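PDB 3DSB: putative acetyltransferase from Clostridium difficile, which probably transfers an acyl group, most likely acetyl from acetyl-CoA, to an acceptor. Local coordinates for the interface of chains A and B. Coordinates in Å, arbitrary orientation; residue numbers count along the deposited sequence, not the author numbering. Chains: chain A/B, Putative acetyltransferase.

Contact 1: the interface of chains A and B. Residues chain A 51, 53-54; chain B 53, 76.
B:Arg53 reaches across to A:Asp51 and grips one carboxylate oxygen, OD2, with both terminal guanidinium nitrogens. The NH1 of B:Arg53 lies 2.7 Å from OD2 of A:Asp51, and NH2 of B:Arg53 also bonds to that oxygen. The approach is end-on, and OD2 sits in the guanidinium plane at its edge. The carboxylate is turned 56° against that plane, and NH2 uses the syn lone pair of OD2. B:Arg53 bends at chi2 (-63°) and again at chi3, which brings its head round to the acid.

The aliphatic arm of A:Lys54 crosses one face of the B:Trp76 indole. CE of A:Lys54 lies over the six-membered ring and CD over the five-membered ring, both as CH-pi contacts. CD of A:Lys54 comes to 3.6 Å from CD2 of B:Trp76. The lysine then turns at its last torsion, chi4 67°, and NZ goes to the anti lone pair of A:Asp51 OD2 at 2.8 Å. OD2 thus takes bonds from three nitrogens of both chains.

In the second shell, A:Arg53 fixes the other oxygen. Its NE is 3.0 Å from OD1 of A:Asp51, on the syn side. Its backbone N meets OD1 from the opposite face of the carboxylate. The two arginine side chains cross at about a right angle, with no hydrogen bond between their heads. The nearby acid probably offsets their like charges.

Two waters bridge the backbones. One links A:Arg53 O, at 2.7 Å from the water oxygen, to B:Arg53 O. The other joins A:Lys54 O to B:Trp76 N, whose distance to the water oxygen is 2.8 Å.

The patch joins two copies of the protein through a shared ionic cluster, water and an aromatic face. It may help hold the deposited dimer together; the structure alone does not show that this pairing exists in solution.

Contact 2: the interface of chains A and B. Residues chain A 40, 43-44, 47; chain B 76, 78, 80-81.
Helix against loop is the arrangement at this part of the two-fold interface, where two copies of a GNAT-family acetyltransferase meet. It adds mainly apolar contact to the deposited dimer, which may or may not be the biological one. Helix 38-50 of chain A faces the end of strand 65-77 of chain B and the loop after it.

B:Trp76 points its indole N-H at the helix. NE1 of B:Trp76 donates to the backbone O of A:Gly44 at 3.0 Å, and the bond is fairly straight, 161° at the hydrogen. The carbonyl lies near the indole plane, so the ring meets it edge-on. The donor is tilted 19° from the carbonyl plane. One turn further along the helix, CB of A:Ala47 touches CZ2 of B:Trp76 at 3.5 Å.

B:Asn81 lies across A:Val40, A:Lys43 and A:Gly44. Its CG is anti to the backbone N, chi1 -169°, which carries the amide out to the helix. ND2 of B:Asn81 is 3.5 Å from CB of A:Lys43, a packing contact. OD1 turns towards A:Gly44, 3.4 Å from its CA. The lack of a side chain there probably lets the helix backbone come close to B:Asn81 and B:Asp78. CG1 of A:Val40 packs against CB of B:Asn81 at 3.6 Å. The same methyl also rests 3.5 Å from the carbonyl C of B:Arg80.

Contact 1: the interface of chains A and B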
ATOM      1  N   ASP A  51      -1.412  -7.310 -14.936  1.00 19.26           N
ATOM      2  CA  ASP A  51      -1.857  -5.949 -14.673  1.00 19.24           C
ATOM      3  C   ASP A  51      -0.801  -5.120 -13.999  1.00 19.38           C
ATOM      4  O   ASP A  51      -0.660  -5.153 -12.790  1.00 18.63           O
ATOM      5  CB  ASP A  51      -3.146  -5.970 -13.863  1.00 20.30           C
ATOM      6  CG  ASP A  51      -3.754  -4.611 -13.710  1.00 21.23           C
ATOM      7  OD1 ASP A  51      -3.249  -3.631 -14.328  1.00 23.10           O
ATOM      8  OD2 ASP A  51      -4.756  -4.534 -12.949  1.00 25.33           O
ATOM      9  N   ARG A  53      -0.738  -2.148 -13.350  1.00 21.19           N
ATOM     10  CA  ARG A  53      -1.272  -1.200 -12.405  1.00 22.70           C
ATOM     11  C   ARG A  53      -1.307  -1.760 -10.992  1.00 22.42           C
ATOM     12  O   ARG A  53      -1.353  -0.982 -10.029  1.00 25.18           O
ATOM     13  CB  ARG A  53      -2.662  -0.726 -12.842  1.00 23.20           C
ATOM     14  CG  ARG A  53      -2.641  -0.055 -14.209  1.00 27.01           C
ATOM     15  CD  ARG A  53      -4.059   0.150 -14.720  1.00 30.60           C
ATOM     16  NE  ARG A  53      -4.691  -1.099 -15.158  1.00 37.91           N
ATOM     17  CZ  ARG A  53      -5.959  -1.190 -15.574  1.00 32.22           C
ATOM     18  NH1 ARG A  53      -6.750  -0.119 -15.578  1.00 42.63           N
ATOM     19  NH2 ARG A  53      -6.450  -2.357 -15.968  1.00 42.59           N
ATOM     20  N   LYS A  54      -1.269  -3.093 -10.843  1.00 20.50           N
ATOM     21  CA  LYS A  54      -1.238  -3.710  -9.502  1.00 19.25           C
ATOM     22  C   LYS A  54       0.164  -3.701  -8.861  1.00 18.54           C
ATOM     23  O   LYS A  54       0.269  -3.932  -7.659  1.00 18.69           O
ATOM     24  CB  LYS A  54      -1.746  -5.144  -9.543  1.00 19.74           C
ATOM     25  CG  LYS A  54      -3.277  -5.345  -9.836  1.00 19.30           C
ATOM     26  CD  LYS A  54      -3.689  -6.812  -9.822  1.00 19.63           C
ATOM     27  CE  LYS A  54      -5.226  -7.068  -9.953  1.00 23.99           C
ATOM     28  NZ  LYS A  54      -5.729  -6.651 -11.314  1.00 26.41           N
TER
ATOM     29  N   ARG B  53      -7.735   2.774 -10.354  1.00 18.18           N
ATOM     30  CA  ARG B  53      -6.748   1.764  -9.958  1.00 18.95           C
ATOM     31  C   ARG B  53      -5.824   2.279  -8.859  1.00 18.62           C
ATOM     32  O   ARG B  53      -5.173   1.470  -8.147  1.00 20.50           O
ATOM     33  CB  ARG B  53      -5.922   1.276 -11.158  1.00 20.82           C
ATOM     34  CG  ARG B  53      -6.797   0.895 -12.342  1.00 25.26           C
ATOM     35  CD  ARG B  53      -7.719  -0.264 -12.027  1.00 29.85           C
ATOM     36  NE  ARG B  53      -7.036  -1.248 -11.190  1.00 34.83           N
ATOM     37  CZ  ARG B  53      -6.366  -2.299 -11.659  1.00 30.12           C
ATOM     38  NH1 ARG B  53      -5.776  -3.131 -10.824  1.00 36.53           N
ATOM     39  NH2 ARG B  53      -6.307  -2.529 -12.963  1.00 37.40           N
ATOM     40  N   TRP B  76      -2.133  -5.013  -3.844  1.00 10.51           N
ATOM     41  CA  TRP B  76      -2.394  -6.376  -4.352  1.00 10.35           C
ATOM     42  C   TRP B  76      -1.527  -7.366  -3.567  1.00 10.73           C
ATOM     43  O   TRP B  76      -0.311  -7.182  -3.486  1.00 11.92           O
ATOM     44  CB  TRP B  76      -2.097  -6.473  -5.854  1.00 11.65           C
ATOM     45  CG  TRP B  76      -2.448  -7.846  -6.378  1.00 11.07           C
ATOM     46  CD1 TRP B  76      -1.575  -8.890  -6.691  1.00 11.34           C
ATOM     47  CD2 TRP B  76      -3.761  -8.353  -6.575  1.00 11.25           C
ATOM     48  NE1 TRP B  76      -2.308 -10.023  -7.067  1.00 11.18           N
ATOM     49  CE2 TRP B  76      -3.648  -9.720  -6.992  1.00 11.29           C
ATOM     50  CE3 TRP B  76      -5.034  -7.802  -6.394  1.00 12.71           C
ATOM     51  CZ2 TRP B  76      -4.772 -10.507  -7.309  1.00 11.42           C
ATOM     52  CZ3 TRP B  76      -6.162  -8.588  -6.724  1.00 13.71           C
ATOM     53  CH2 TRP B  76      -6.021  -9.928  -7.138  1.00 12.99           C
TER
HETATM   54  O   HOH W   1      -1.426  -3.089  -5.806  1.00 12.32           O
HETATM   55  O   HOH W   2      -2.260   0.484  -8.012  1.00 26.25           O

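Contact 2: the interface of chains A and B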
ATOM      1  N   VAL A  40      -4.240 -20.575  -4.877  1.00 12.88           N
ATOM      2  CA  VAL A  40      -4.437 -19.152  -4.621  1.00 12.45           C
ATOM      3  C   VAL A  40      -3.231 -18.320  -5.059  1.00 12.15           C
ATOM      4  O   VAL A  40      -3.384 -17.283  -5.733  1.00 12.35           O
ATOM      5  CB  VAL A  40      -4.722 -18.917  -3.116  1.00 12.48           C
ATOM      6  CG1 VAL A  40      -4.782 -17.447  -2.787  1.00 14.49           C
ATOM      7  CG2 VAL A  40      -6.011 -19.644  -2.704  1.00 14.85           C
ATOM      8  N   LYS A  43      -2.896 -17.972  -8.874  1.00 12.89           N
ATOM      9  CA  LYS A  43      -3.849 -16.973  -9.363  1.00 12.74           C
ATOM     10  C   LYS A  43      -3.374 -15.547  -9.031  1.00 11.44           C
ATOM     11  O   LYS A  43      -3.510 -14.634  -9.860  1.00 13.38           O
ATOM     12  CB  LYS A  43      -5.235 -17.172  -8.736  1.00 13.44           C
ATOM     13  CG  LYS A  43      -5.983 -18.389  -9.285  1.00 15.49           C
ATOM     14  CD  LYS A  43      -7.270 -18.672  -8.544  1.00 17.27           C
ATOM     15  CE  LYS A  43      -7.890 -19.967  -9.063  1.00 22.61           C
ATOM     16  NZ  LYS A  43      -9.005 -20.379  -8.196  1.00 28.96           N
ATOM     17  N   GLY A  44      -2.859 -15.375  -7.806  1.00 10.88           N
ATOM     18  CA  GLY A  44      -2.410 -14.048  -7.398  1.00 10.71           C
ATOM     19  C   GLY A  44      -1.224 -13.566  -8.209  1.00 10.62           C
ATOM     20  O   GLY A  44      -1.117 -12.379  -8.499  1.00 12.19           O
ATOM     21  N   ALA A  47      -2.434 -12.723 -11.745  1.00 14.08           N
ATOM     22  CA  ALA A  47      -3.202 -11.486 -11.801  1.00 15.32           C
ATOM     23  C   ALA A  47      -2.241 -10.296 -11.828  1.00 14.28           C
ATOM     24  O   ALA A  47      -2.446  -9.317 -12.557  1.00 17.00           O
ATOM     25  CB  ALA A  47      -4.179 -11.373 -10.616  1.00 15.34           C
TER
ATOM     26  N   TRP B  76      -2.133  -5.013  -3.844  1.00 10.51           N
ATOM     27  CA  TRP B  76      -2.394  -6.376  -4.352  1.00 10.35           C
ATOM     28  C   TRP B  76      -1.527  -7.366  -3.567  1.00 10.73           C
ATOM     29  O   TRP B  76      -0.311  -7.182  -3.486  1.00 11.92           O
ATOM     30  CB  TRP B  76      -2.097  -6.473  -5.854  1.00 11.65           C
ATOM     31  CG  TRP B  76      -2.448  -7.846  -6.378  1.00 11.07           C
ATOM     32  CD1 TRP B  76      -1.575  -8.890  -6.691  1.00 11.34           C
ATOM     33  CD2 TRP B  76      -3.761  -8.353  -6.575  1.00 11.25           C
ATOM     34  NE1 TRP B  76      -2.308 -10.023  -7.067  1.00 11.18           N
ATOM     35  CE2 TRP B  76      -3.648  -9.720  -6.992  1.00 11.29           C
ATOM     36  CE3 TRP B  76      -5.034  -7.802  -6.394  1.00 12.71           C
ATOM     37  CZ2 TRP B  76      -4.772 -10.507  -7.309  1.00 11.42           C
ATOM     38  CZ3 TRP B  76      -6.162  -8.588  -6.724  1.00 13.71           C
ATOM     39  CH2 TRP B  76      -6.021  -9.928  -7.138  1.00 12.99           C
ATOM     40  N   ASP B  78      -0.273 -11.044  -3.953  1.00  9.43           N
ATOM     41  CA  ASP B  78      -0.157 -12.248  -4.740  1.00 10.29           C
ATOM     42  C   ASP B  78      -0.393 -13.501  -3.895  1.00 10.05           C
ATOM     43  O   ASP B  78      -1.042 -14.477  -4.347  1.00 11.49           O
ATOM     44  CB  ASP B  78       1.158 -12.287  -5.551  1.00 10.97           C
ATOM     45  CG  ASP B  78       2.416 -11.967  -4.736  1.00 12.15           C
ATOM     46  OD1 ASP B  78       2.327 -11.736  -3.509  1.00 13.92           O
ATOM     47  OD2 ASP B  78       3.511 -11.987  -5.357  1.00 13.77           O
ATOM     48  N   ARG B  80      -2.299 -13.934  -1.408  1.00 10.63           N
ATOM     49  CA  ARG B  80      -3.705 -14.117  -1.011  1.00 11.27           C
ATOM     50  C   ARG B  80      -4.684 -13.965  -2.179  1.00 11.58           C
ATOM     51  O   ARG B  80      -5.910 -14.139  -2.015  1.00 12.86           O
ATOM     52  CB  ARG B  80      -4.050 -13.099   0.060  1.00 11.52           C
ATOM     53  CG  ARG B  80      -3.278 -13.321   1.382  1.00 13.05           C
ATOM     54  CD  ARG B  80      -3.604 -12.195   2.346  1.00 16.67           C
ATOM     55  NE  ARG B  80      -2.867 -12.287   3.599  1.00 18.83           N
ATOM     56  CZ  ARG B  80      -3.404 -12.783   4.707  1.00 24.17           C
ATOM     57  NH1 ARG B  80      -4.655 -13.251   4.672  1.00 27.69           N
ATOM     58  NH2 ARG B  80      -2.692 -12.841   5.833  1.00 27.90           N
ATOM     59  N   ASN B  81      -4.160 -13.614  -3.352  1.00 10.98           N
ATOM     60  CA  ASN B  81      -5.007 -13.422  -4.533  1.00 10.54           C
ATOM     61  C   ASN B  81      -6.143 -12.400  -4.255  1.00 11.39           C
ATOM     62  O   ASN B  81      -7.345 -12.660  -4.555  1.00 12.61           O
ATOM     63  CB  ASN B  81      -5.610 -14.747  -5.030  1.00 12.01           C
ATOM     64  CG  ASN B  81      -6.267 -14.582  -6.386  1.00 13.41           C
ATOM     65  OD1 ASN B  81      -5.826 -13.765  -7.210  1.00 13.13           O
ATOM     66  ND2 ASN B  81      -7.329 -15.330  -6.618  1.00 15.16           N
TER

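The C-alpha centres of contact 1 and contact 2 are about 11 Å apart, and B:Trp76 belongs to both. One face of its indole serves contact 1, while its N-H edge and benzo rim serve contact 2. On chain A the surface is nearly continuous in sequence, running from helix 38-50 through A:Asp51 into the 3-10 helix 52-54. Contact 1 is largely ionic and hydrated, and contact 2 is largely apolar. The two-fold symmetry repeats both with the chains exchanged, although the two copies of Arg53 differ in shape, so the match is not exact there. Each copy offers the same helical segment and tryptophan.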